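Local structure of long-chain-fatty-acid--CoA ligase FadD13 (Mycobacterium tuberculosis CDC1551, 5ZRN) at residues Glu242-Ile247 with Ala269-Tyr274; Val57-Pro62 with Val104-Ala109; Ile357-Tyr362 with Gly376-Gly381. The protein belongs to the AMP-binding enzyme family of the ANL clan and holds 5'-O-{[(1R)-1-hydroxydodecyl]sulfamoyl}adenosine in a pocket. All coordinates share one frame; numbering follows the deposited sequence.

Interaction 1 (Glu242-Ile247 with Ala269-Tyr274)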
loop_
_atom_site.group_PDB
_atom_site.type_symbol
_atom_site.label_atom_id
_atom_site.label_comp_id
_atom_site.label_asym_id
_atom_site.label_seq_id
_atom_site.Cartn_x
_atom_site.Cartn_y
_atom_site.Cartn_z
ATOM N N GLU A 242 19.068 15.362 1.436
ATOM C CA GLU A 242 19.184 15.678 2.858
ATOM C C GLU A 242 18.863 14.490 3.751
ATOM O O GLU A 242 19.451 14.334 4.823
ATOM C CB GLU A 242 18.271 16.848 3.236
ATOM C CG GLU A 242 18.736 18.200 2.721
ATOM C CD GLU A 242 20.140 18.542 3.183
ATOM O OE1 GLU A 242 20.375 18.560 4.413
ATOM O OE2 GLU A 242 21.007 18.793 2.314
ATOM N N GLU A 243 17.929 13.652 3.315
ATOM C CA GLU A 243 17.551 12.487 4.101
ATOM C C GLU A 243 18.254 11.213 3.646
ATOM O O GLU A 243 17.942 10.111 4.105
ATOM C CB GLU A 243 16.032 12.302 4.076
ATOM C CG GLU A 243 15.310 13.228 5.026
ATOM C CD GLU A 243 15.914 13.207 6.422
ATOM O OE1 GLU A 243 16.242 12.107 6.917
ATOM O OE2 GLU A 243 16.053 14.291 7.031
ATOM N N ARG A 244 19.213 11.375 2.745
ATOM C CA ARG A 244 19.984 10.248 2.247
ATOM C C ARG A 244 19.112 9.060 1.856
ATOM O O ARG A 244 19.296 7.950 2.357
ATOM C CB ARG A 244 20.992 9.811 3.308
ATOM C CG ARG A 244 21.905 10.926 3.757
ATOM C CD ARG A 244 23.333 10.478 3.636
ATOM N NE ARG A 244 23.901 10.050 4.904
ATOM C CZ ARG A 244 24.910 9.193 5.014
ATOM N NH1 ARG A 244 25.452 8.659 3.928
ATOM N NH2 ARG A 244 25.397 8.897 6.211
ATOM N N VAL A 245 18.160 9.308 0.962
ATOM C CA VAL A 245 17.259 8.274 0.478
ATOM C C VAL A 245 18.031 7.299 -0.394
ATOM O O VAL A 245 18.921 7.691 -1.143
ATOM C CB VAL A 245 16.116 8.875 -0.376
ATOM C CG1 VAL A 245 15.378 7.774 -1.114
ATOM C CG2 VAL A 245 15.154 9.639 0.508
ATOM N N CYS A 246 17.681 6.023 -0.285
ATOM C CA CYS A 246 18.318 4.991 -1.079
ATOM C C CYS A 246 17.337 4.512 -2.142
ATOM O O CYS A 246 17.732 4.165 -3.253
ATOM C CB CYS A 246 18.695 3.798 -0.206
ATOM S SG CYS A 246 19.602 4.159 1.283
ATOM N N ILE A 247 16.055 4.491 -1.790
ATOM C CA ILE A 247 15.029 4.000 -2.702
ATOM C C ILE A 247 13.818 4.914 -2.749
ATOM O O ILE A 247 13.414 5.471 -1.733
ATOM C CB ILE A 247 14.545 2.604 -2.266
ATOM C CG1 ILE A 247 15.745 1.695 -2.007
ATOM C CG2 ILE A 247 13.627 2.017 -3.329
ATOM C CD1 ILE A 247 15.380 0.409 -1.307
ATOM N N ALA A 269 23.272 12.712 -5.260
ATOM C CA ALA A 269 22.782 11.923 -4.131
ATOM C C ALA A 269 23.423 10.530 -4.192
ATOM O O ALA A 269 22.851 9.595 -4.752
ATOM C CB ALA A 269 21.270 11.812 -4.200
ATOM N N PRO A 270 24.625 10.382 -3.607
ATOM C CA PRO A 270 25.401 9.137 -3.567
ATOM C C PRO A 270 24.615 7.923 -3.105
ATOM O O PRO A 270 24.746 6.835 -3.668
ATOM C CB PRO A 270 26.532 9.459 -2.593
ATOM C CG PRO A 270 26.690 10.937 -2.719
ATOM C CD PRO A 270 25.263 11.414 -2.770
ATOM N N ASP A 271 23.802 8.120 -2.074
ATOM C CA ASP A 271 23.015 7.045 -1.484
ATOM C C ASP A 271 21.841 6.540 -2.317
ATOM O O ASP A 271 21.449 5.376 -2.196
ATOM C CB ASP A 271 22.512 7.493 -0.111
ATOM C CG ASP A 271 23.649 7.810 0.841
ATOM O OD1 ASP A 271 23.463 8.631 1.758
ATOM O OD2 ASP A 271 24.736 7.225 0.668
ATOM N N PHE A 272 21.282 7.397 -3.164
ATOM C CA PHE A 272 20.137 7.005 -3.969
ATOM C C PHE A 272 20.513 6.012 -5.061
ATOM O O PHE A 272 21.386 6.286 -5.887
ATOM C CB PHE A 272 19.485 8.229 -4.600
ATOM C CG PHE A 272 18.130 7.955 -5.149
ATOM C CD1 PHE A 272 17.012 8.016 -4.324
ATOM C CD2 PHE A 272 17.970 7.588 -6.477
ATOM C CE1 PHE A 272 15.747 7.712 -4.817
ATOM C CE2 PHE A 272 16.707 7.282 -6.985
ATOM C CZ PHE A 272 15.593 7.343 -6.154
ATOM N N ARG A 273 19.830 4.870 -5.071
ATOM C CA ARG A 273 20.097 3.809 -6.040
ATOM C C ARG A 273 19.038 3.644 -7.137
ATOM O O ARG A 273 19.379 3.526 -8.313
ATOM C CB ARG A 273 20.271 2.472 -5.309
ATOM C CG ARG A 273 21.156 2.545 -4.073
ATOM C CD ARG A 273 21.615 1.159 -3.637
ATOM N NE ARG A 273 20.521 0.292 -3.194
ATOM C CZ ARG A 273 20.060 0.225 -1.945
ATOM N NH1 ARG A 273 20.585 0.972 -0.983
ATOM N NH2 ARG A 273 19.064 -0.600 -1.657
ATOM N N TYR A 274 17.756 3.627 -6.770
ATOM C CA TYR A 274 16.716 3.449 -7.789
ATOM C C TYR A 274 15.298 3.830 -7.391
ATOM O O TYR A 274 14.991 4.043 -6.213
ATOM C CB TYR A 274 16.695 1.993 -8.276
ATOM C CG TYR A 274 16.290 0.994 -7.213
ATOM C CD1 TYR A 274 17.236 0.440 -6.344
ATOM C CD2 TYR A 274 14.954 0.618 -7.060
ATOM C CE1 TYR A 274 16.860 -0.471 -5.345
ATOM C CE2 TYR A 274 14.564 -0.286 -6.068
ATOM C CZ TYR A 274 15.522 -0.826 -5.213
ATOM O OH TYR A 274 15.136 -1.715 -4.236
#
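The backbone O of C246 accepts the N-H of R273 at 2.9 Å from R273 N, in a nearly straight bond (170° at the hydrogen). The same oxygen lies over one face of the F272 ring, offset toward the rim. F272 meets V245 with its ring edge. V245 CG1 is 3.6 Å from F272 CD1, and the two side chains run alongside each other. With chi1 at -166°, F272 CG stands opposite the backbone N, and the ring edge lies along V245.

Further along, I247 and Y274 form a parallel bridge with their side chains on the same face. I247 CG2 makes an off-centre CH-pi contact with the Y274 ring, 3.7 Å from Y274 CE2. I247 CD1 reaches Y274 OH at 3.6 Å. The R273 guanidinium passes C246, with R273 NH1 3.5 Å from C246 CB, but its salt bridge goes to D198.

At the outer end R244 NH1 and D271 OD1 are modelled as a salt bridge, though the place of OD1 is doubtful. R244 is the C-prime residue of a Schellman motif that closes helix 236-242.

F272 also packs on I240 of that helix. The two loops thus lead side by side into the parallel strands 247-249 and 274-278 of the mixed sheet. Strand 199-202 flanks the first, and strand 296-302 flanks the second.

Interaction 2 (Val57-Pro62 with Val104-Ala109)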
loop_
_atom_site.group_PDB
_atom_site.type_symbol
_atom_site.label_atom_id
_atom_site.label_comp_id
_atom_site.label_asym_id
_atom_site.label_seq_id
_atom_site.Cartn_x
_atom_site.Cartn_y
_atom_site.Cartn_z
ATOM N N VAL A 57 -12.544 -0.287 10.959
ATOM C CA VAL A 57 -12.157 1.049 11.388
ATOM C C VAL A 57 -11.775 1.825 10.126
ATOM O O VAL A 57 -10.820 1.454 9.437
ATOM C CB VAL A 57 -10.924 1.010 12.287
ATOM C CG1 VAL A 57 -10.579 2.421 12.748
ATOM C CG2 VAL A 57 -11.174 0.095 13.461
ATOM N N ALA A 58 -12.518 2.888 9.819
ATOM C CA ALA A 58 -12.235 3.692 8.636
ATOM C C ALA A 58 -11.154 4.728 8.914
ATOM O O ALA A 58 -11.129 5.347 9.979
ATOM C CB ALA A 58 -13.496 4.379 8.166
ATOM N N LEU A 59 -10.253 4.912 7.952
ATOM C CA LEU A 59 -9.178 5.885 8.094
ATOM C C LEU A 59 -9.203 6.839 6.904
ATOM O O LEU A 59 -8.886 6.445 5.782
ATOM C CB LEU A 59 -7.824 5.172 8.183
ATOM C CG LEU A 59 -7.660 4.167 9.336
ATOM C CD1 LEU A 59 -6.374 3.387 9.146
ATOM C CD2 LEU A 59 -7.654 4.887 10.689
ATOM N N LEU A 60 -9.608 8.081 7.167
ATOM C CA LEU A 60 -9.715 9.159 6.172
ATOM C C LEU A 60 -8.752 10.257 6.645
ATOM O O LEU A 60 -9.154 11.189 7.351
ATOM C CB LEU A 60 -11.139 9.728 6.171
ATOM C CG LEU A 60 -11.897 9.983 4.864
ATOM C CD1 LEU A 60 -12.952 11.038 5.118
ATOM C CD2 LEU A 60 -10.972 10.444 3.778
ATOM N N MET A 61 -7.484 10.156 6.261
ATOM C CA MET A 61 -6.505 11.134 6.730
ATOM C C MET A 61 -5.253 11.189 5.873
ATOM O O MET A 61 -4.945 10.245 5.156
ATOM C CB MET A 61 -6.119 10.792 8.171
ATOM C CG MET A 61 -5.618 9.357 8.332
ATOM S SD MET A 61 -5.164 8.993 10.030
ATOM C CE MET A 61 -6.753 8.583 10.732
ATOM N N PRO A 62 -4.506 12.302 5.942
ATOM C CA PRO A 62 -3.284 12.401 5.138
ATOM C C PRO A 62 -2.276 11.395 5.678
ATOM O O PRO A 62 -2.434 10.896 6.797
ATOM C CB PRO A 62 -2.833 13.835 5.377
ATOM C CG PRO A 62 -3.222 14.055 6.800
ATOM C CD PRO A 62 -4.619 13.455 6.857
ATOM N N VAL A 104 -16.321 2.741 13.347
ATOM C CA VAL A 104 -15.552 3.886 13.815
ATOM C C VAL A 104 -14.816 4.542 12.655
ATOM O O VAL A 104 -14.234 3.855 11.823
ATOM C CB VAL A 104 -14.508 3.471 14.873
ATOM C CG1 VAL A 104 -13.579 4.627 15.172
ATOM C CG2 VAL A 104 -15.205 3.026 16.135
ATOM N N VAL A 105 -14.854 5.869 12.599
ATOM C CA VAL A 105 -14.160 6.625 11.552
ATOM C C VAL A 105 -13.170 7.619 12.166
ATOM O O VAL A 105 -13.553 8.500 12.954
ATOM C CB VAL A 105 -15.139 7.429 10.664
ATOM C CG1 VAL A 105 -14.357 8.264 9.665
ATOM C CG2 VAL A 105 -16.068 6.497 9.933
ATOM N N ILE A 106 -11.894 7.458 11.824
ATOM C CA ILE A 106 -10.860 8.357 12.315
ATOM C C ILE A 106 -10.527 9.218 11.101
ATOM O O ILE A 106 -10.198 8.681 10.041
ATOM C CB ILE A 106 -9.584 7.605 12.738
ATOM C CG1 ILE A 106 -9.930 6.362 13.565
ATOM C CG2 ILE A 106 -8.682 8.552 13.534
ATOM C CD1 ILE A 106 -10.355 6.644 14.971
ATOM N N TYR A 107 -10.609 10.542 11.250
ATOM C CA TYR A 107 -10.351 11.432 10.122
ATOM C C TYR A 107 -9.474 12.619 10.474
ATOM O O TYR A 107 -9.444 13.067 11.617
ATOM C CB TYR A 107 -11.680 11.933 9.530
ATOM C CG TYR A 107 -12.509 12.788 10.475
ATOM C CD1 TYR A 107 -12.325 14.166 10.543
ATOM C CD2 TYR A 107 -13.456 12.208 11.322
ATOM C CE1 TYR A 107 -13.056 14.947 11.432
ATOM C CE2 TYR A 107 -14.196 12.976 12.210
ATOM C CZ TYR A 107 -13.989 14.345 12.265
ATOM O OH TYR A 107 -14.694 15.112 13.166
ATOM N N GLY A 108 -8.755 13.116 9.474
ATOM C CA GLY A 108 -7.883 14.254 9.681
ATOM C C GLY A 108 -8.606 15.565 9.441
ATOM O O GLY A 108 -9.686 15.597 8.838
ATOM N N ALA A 109 -8.002 16.650 9.909
ATOM C CA ALA A 109 -8.585 17.977 9.763
ATOM C C ALA A 109 -8.905 18.318 8.306
ATOM O O ALA A 109 -9.928 18.943 8.017
ATOM C CB ALA A 109 -7.651 19.019 10.366
#
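I106 touches M61, L59 and V57 with CG2, CB and CG1 in turn. Its CG2 meets the methyl CE of M61 at 3.4 Å, a snug contact. M61 lies alongside I106; its last torsion bends the chain (chi3 83°) and turns CE toward the isoleucine. I106 CB touches L59 CD2 at 3.9 Å, the two side chains pointing the same way. The I106 and V57 side chains cross at a slant, with I106 CG1 4.1 Å from V57 CG1.

A58, V105, L60 and Y107 occupy the other face of the sheet. There A58 CB is 3.8 Å from V105 CG2, and L60 touches Y107 through their CB atoms.

Four backbone bonds zip the parallel strands together. A58 N binds V104 O, and A58 O takes the N-H of I106 at 2.9 Å from I106 N. L60 N binds I106 O, and G108 N reaches L60 O at 2.9 Å. V57 and L59 bond instead to strand 80-83 and its end, so strand 56-60 lies inside a four-stranded parallel sheet. Helix 65-77 packs on the I106 and L59 face. Helices 90-100 and 112-120 pack on the A58 and V105 face, giving a three-layer alpha/beta unit.

Backbone N-H groups and carbonyl oxygens make the directional bonds, and the side-chain contacts are apolar. Pairing of the strands in this largely buried contact therefore does not depend on charge.

Interaction 3 (Ile357-Tyr362 with Gly376-Gly381); sequences ILLKEY and GWFRTG
F378 begins at CB, which sits against both methyls of L358: L358 CD1 is 3.6 Å from F378 CB, and L358 CD2 is 3.8 Å from it. The F378 ring starts at CG, where L358 CD2 is 4.0 Å away. A chi1 of 170° turns the ring away from the F378 amide and on past L358. F378 CD1 is a looser 4.3 Å from L359 CD1.

The backbones stay apart, with 7.7 Å between the CA atoms of L358 and F378. Mainly side chains meet, between strand 377-380 and the segment leading into strand 361-362. Strand 377-380 pairs with strand 350-355 in an antiparallel sheet. The short, weakly bonded strand 361-362 is at the edge of a second antiparallel sheet, beside strand 173-177.

At the far end, F378 CE1 and CZ meet the hydroxyl of Y362, with Y362 OH 3.9 Å from F378 CE1. The oxygen lies in the plane of the F378 ring, at its edge, and the two side chains cross at about a right angle. E305 holds this hydroxyl by a hydrogen bond. L359 CD2 rests over one face of the Y362 ring, 3.9 Å above its plane. The F378 side chain is about 7 Å from the bound 5'-O-{[(1R)-1-hydroxydodecyl]sulfamoyl}adenosine.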
loop_
_atom_site.group_PDB
_atom_site.type_symbol
_atom_site.label_atom_id
_atom_site.label_comp_id
_atom_site.label_asym_id
_atom_site.label_seq_id
_atom_site.Cartn_x
_atom_site.Cartn_y
_atom_site.Cartn_z
ATOM N N ILE A 357 -0.473 -13.822 -2.083
ATOM C CA ILE A 357 -0.673 -12.383 -1.958
ATOM C C ILE A 357 -2.121 -12.015 -2.330
ATOM O O ILE A 357 -2.576 -10.909 -2.049
ATOM C CB ILE A 357 0.290 -11.590 -2.892
ATOM C CG1 ILE A 357 -0.076 -11.838 -4.353
ATOM C CG2 ILE A 357 1.729 -12.006 -2.643
ATOM C CD1 ILE A 357 0.770 -11.059 -5.351
ATOM N N LEU A 358 -2.838 -12.951 -2.949
ATOM C CA LEU A 358 -4.211 -12.712 -3.390
ATOM C C LEU A 358 -5.236 -12.453 -2.296
ATOM O O LEU A 358 -5.094 -12.921 -1.167
ATOM C CB LEU A 358 -4.698 -13.878 -4.262
ATOM C CG LEU A 358 -3.983 -14.021 -5.614
ATOM C CD1 LEU A 358 -4.465 -15.284 -6.341
ATOM C CD2 LEU A 358 -4.237 -12.769 -6.457
ATOM N N LEU A 359 -6.278 -11.702 -2.647
ATOM C CA LEU A 359 -7.343 -11.392 -1.704
ATOM C C LEU A 359 -8.089 -12.643 -1.272
ATOM O O LEU A 359 -8.086 -13.656 -1.962
ATOM C CB LEU A 359 -8.355 -10.412 -2.309
ATOM C CG LEU A 359 -8.899 -10.569 -3.739
ATOM C CD1 LEU A 359 -8.818 -11.991 -4.221
ATOM C CD2 LEU A 359 -10.331 -10.057 -3.776
ATOM N N LYS A 360 -8.729 -12.556 -0.114
ATOM C CA LYS A 360 -9.519 -13.648 0.410
ATOM C C LYS A 360 -10.854 -13.651 -0.320
ATOM O O LYS A 360 -11.374 -14.699 -0.675
ATOM C CB LYS A 360 -9.790 -13.452 1.903
ATOM C CG LYS A 360 -10.810 -14.453 2.437
ATOM C CD LYS A 360 -11.428 -14.034 3.758
ATOM C CE LYS A 360 -10.516 -14.319 4.921
ATOM N NZ LYS A 360 -11.196 -13.996 6.207
ATOM N N GLU A 361 -11.396 -12.459 -0.546
ATOM C CA GLU A 361 -12.696 -12.306 -1.188
ATOM C C GLU A 361 -12.986 -10.830 -1.449
ATOM O O GLU A 361 -12.230 -9.944 -1.040
ATOM C CB GLU A 361 -13.785 -12.837 -0.244
ATOM C CG GLU A 361 -13.764 -12.121 1.114
ATOM C CD GLU A 361 -14.703 -12.710 2.168
ATOM O OE1 GLU A 361 -14.740 -13.955 2.327
ATOM O OE2 GLU A 361 -15.385 -11.915 2.859
ATOM N N TYR A 362 -14.089 -10.577 -2.140
ATOM C CA TYR A 362 -14.536 -9.214 -2.380
ATOM C C TYR A 362 -15.554 -9.012 -1.261
ATOM O O TYR A 362 -16.474 -9.814 -1.118
ATOM C CB TYR A 362 -15.228 -9.098 -3.740
ATOM C CG TYR A 362 -14.285 -8.954 -4.917
ATOM C CD1 TYR A 362 -13.407 -7.874 -4.998
ATOM C CD2 TYR A 362 -14.302 -9.873 -5.970
ATOM C CE1 TYR A 362 -12.574 -7.704 -6.091
ATOM C CE2 TYR A 362 -13.472 -9.712 -7.074
ATOM C CZ TYR A 362 -12.613 -8.624 -7.125
ATOM O OH TYR A 362 -11.786 -8.442 -8.211
ATOM N N GLY A 376 -8.153 -21.918 -8.200
ATOM C CA GLY A 376 -7.018 -21.317 -7.524
ATOM C C GLY A 376 -6.390 -20.115 -8.211
ATOM O O GLY A 376 -5.593 -19.402 -7.596
ATOM N N TRP A 377 -6.740 -19.878 -9.473
ATOM C CA TRP A 377 -6.177 -18.749 -10.213
ATOM C C TRP A 377 -7.106 -17.541 -10.253
ATOM O O TRP A 377 -8.299 -17.663 -10.554
ATOM C CB TRP A 377 -5.841 -19.150 -11.658
ATOM C CG TRP A 377 -4.690 -20.118 -11.815
ATOM C CD1 TRP A 377 -4.745 -21.484 -11.756
ATOM C CD2 TRP A 377 -3.325 -19.785 -12.096
ATOM N NE1 TRP A 377 -3.499 -22.020 -11.990
ATOM C CE2 TRP A 377 -2.611 -20.998 -12.203
ATOM C CE3 TRP A 377 -2.637 -18.576 -12.272
ATOM C CZ2 TRP A 377 -1.240 -21.037 -12.479
ATOM C CZ3 TRP A 377 -1.274 -18.615 -12.548
ATOM C CH2 TRP A 377 -0.591 -19.839 -12.649
ATOM N N PHE A 378 -6.543 -16.370 -9.966
ATOM C CA PHE A 378 -7.297 -15.125 -9.977
ATOM C C PHE A 378 -7.239 -14.460 -11.343
ATOM O O PHE A 378 -6.161 -14.165 -11.853
ATOM C CB PHE A 378 -6.738 -14.147 -8.951
ATOM C CG PHE A 378 -7.314 -12.767 -9.066
ATOM C CD1 PHE A 378 -8.528 -12.454 -8.470
ATOM C CD2 PHE A 378 -6.643 -11.781 -9.782
ATOM C CE1 PHE A 378 -9.062 -11.179 -8.582
ATOM C CE2 PHE A 378 -7.165 -10.505 -9.901
ATOM C CZ PHE A 378 -8.376 -10.204 -9.298
ATOM N N ARG A 379 -8.407 -14.204 -11.917
ATOM C CA ARG A 379 -8.503 -13.567 -13.222
ATOM C C ARG A 379 -8.447 -12.050 -13.055
ATOM O O ARG A 379 -9.349 -11.443 -12.483
ATOM C CB ARG A 379 -9.802 -14.003 -13.889
ATOM C CG ARG A 379 -9.894 -15.516 -14.018
ATOM C CD ARG A 379 -11.247 -15.969 -14.506
ATOM N NE ARG A 379 -11.647 -15.276 -15.723
ATOM C CZ ARG A 379 -12.763 -15.537 -16.396
ATOM N NH1 ARG A 379 -13.589 -16.483 -15.970
ATOM N NH2 ARG A 379 -13.055 -14.844 -17.491
ATOM N N THR A 380 -7.377 -11.444 -13.559
ATOM C CA THR A 380 -7.172 -10.003 -13.440
ATOM C C THR A 380 -8.078 -9.155 -14.320
ATOM O O THR A 380 -8.290 -7.973 -14.040
ATOM C CB THR A 380 -5.741 -9.620 -13.800
ATOM O OG1 THR A 380 -5.541 -9.833 -15.202
ATOM C CG2 THR A 380 -4.750 -10.458 -13.013
ATOM N N GLY A 381 -8.596 -9.757 -15.386
ATOM C CA GLY A 381 -9.440 -9.016 -16.300
ATOM C C GLY A 381 -8.579 -8.273 -17.308
ATOM O O GLY A 381 -9.092 -7.491 -18.112
#

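In the fold
Interaction 2 comes first along the chain, then interaction 1, then interaction 3; each closes before the next opens. None touches another. The centres of interactions 1 and 2 are about 32 Å apart. Those of interactions 1 and 3 are about 35 Å apart, on opposite sides of the chain's centre. Those of interactions 2 and 3 are about 27 Å apart. Interaction 1 enters the nine-stranded mixed sheet, interaction 2 lies within the four-stranded parallel sheet, and interaction 3 joins parts of two antiparallel sheets. The side chain of Y274 is about 9 Å from the bound ligand and that of F378 about 7 Å, so neither touches it directly. The contacts are thus separate packing sites in different sheets of this AMP-binding-family enzyme.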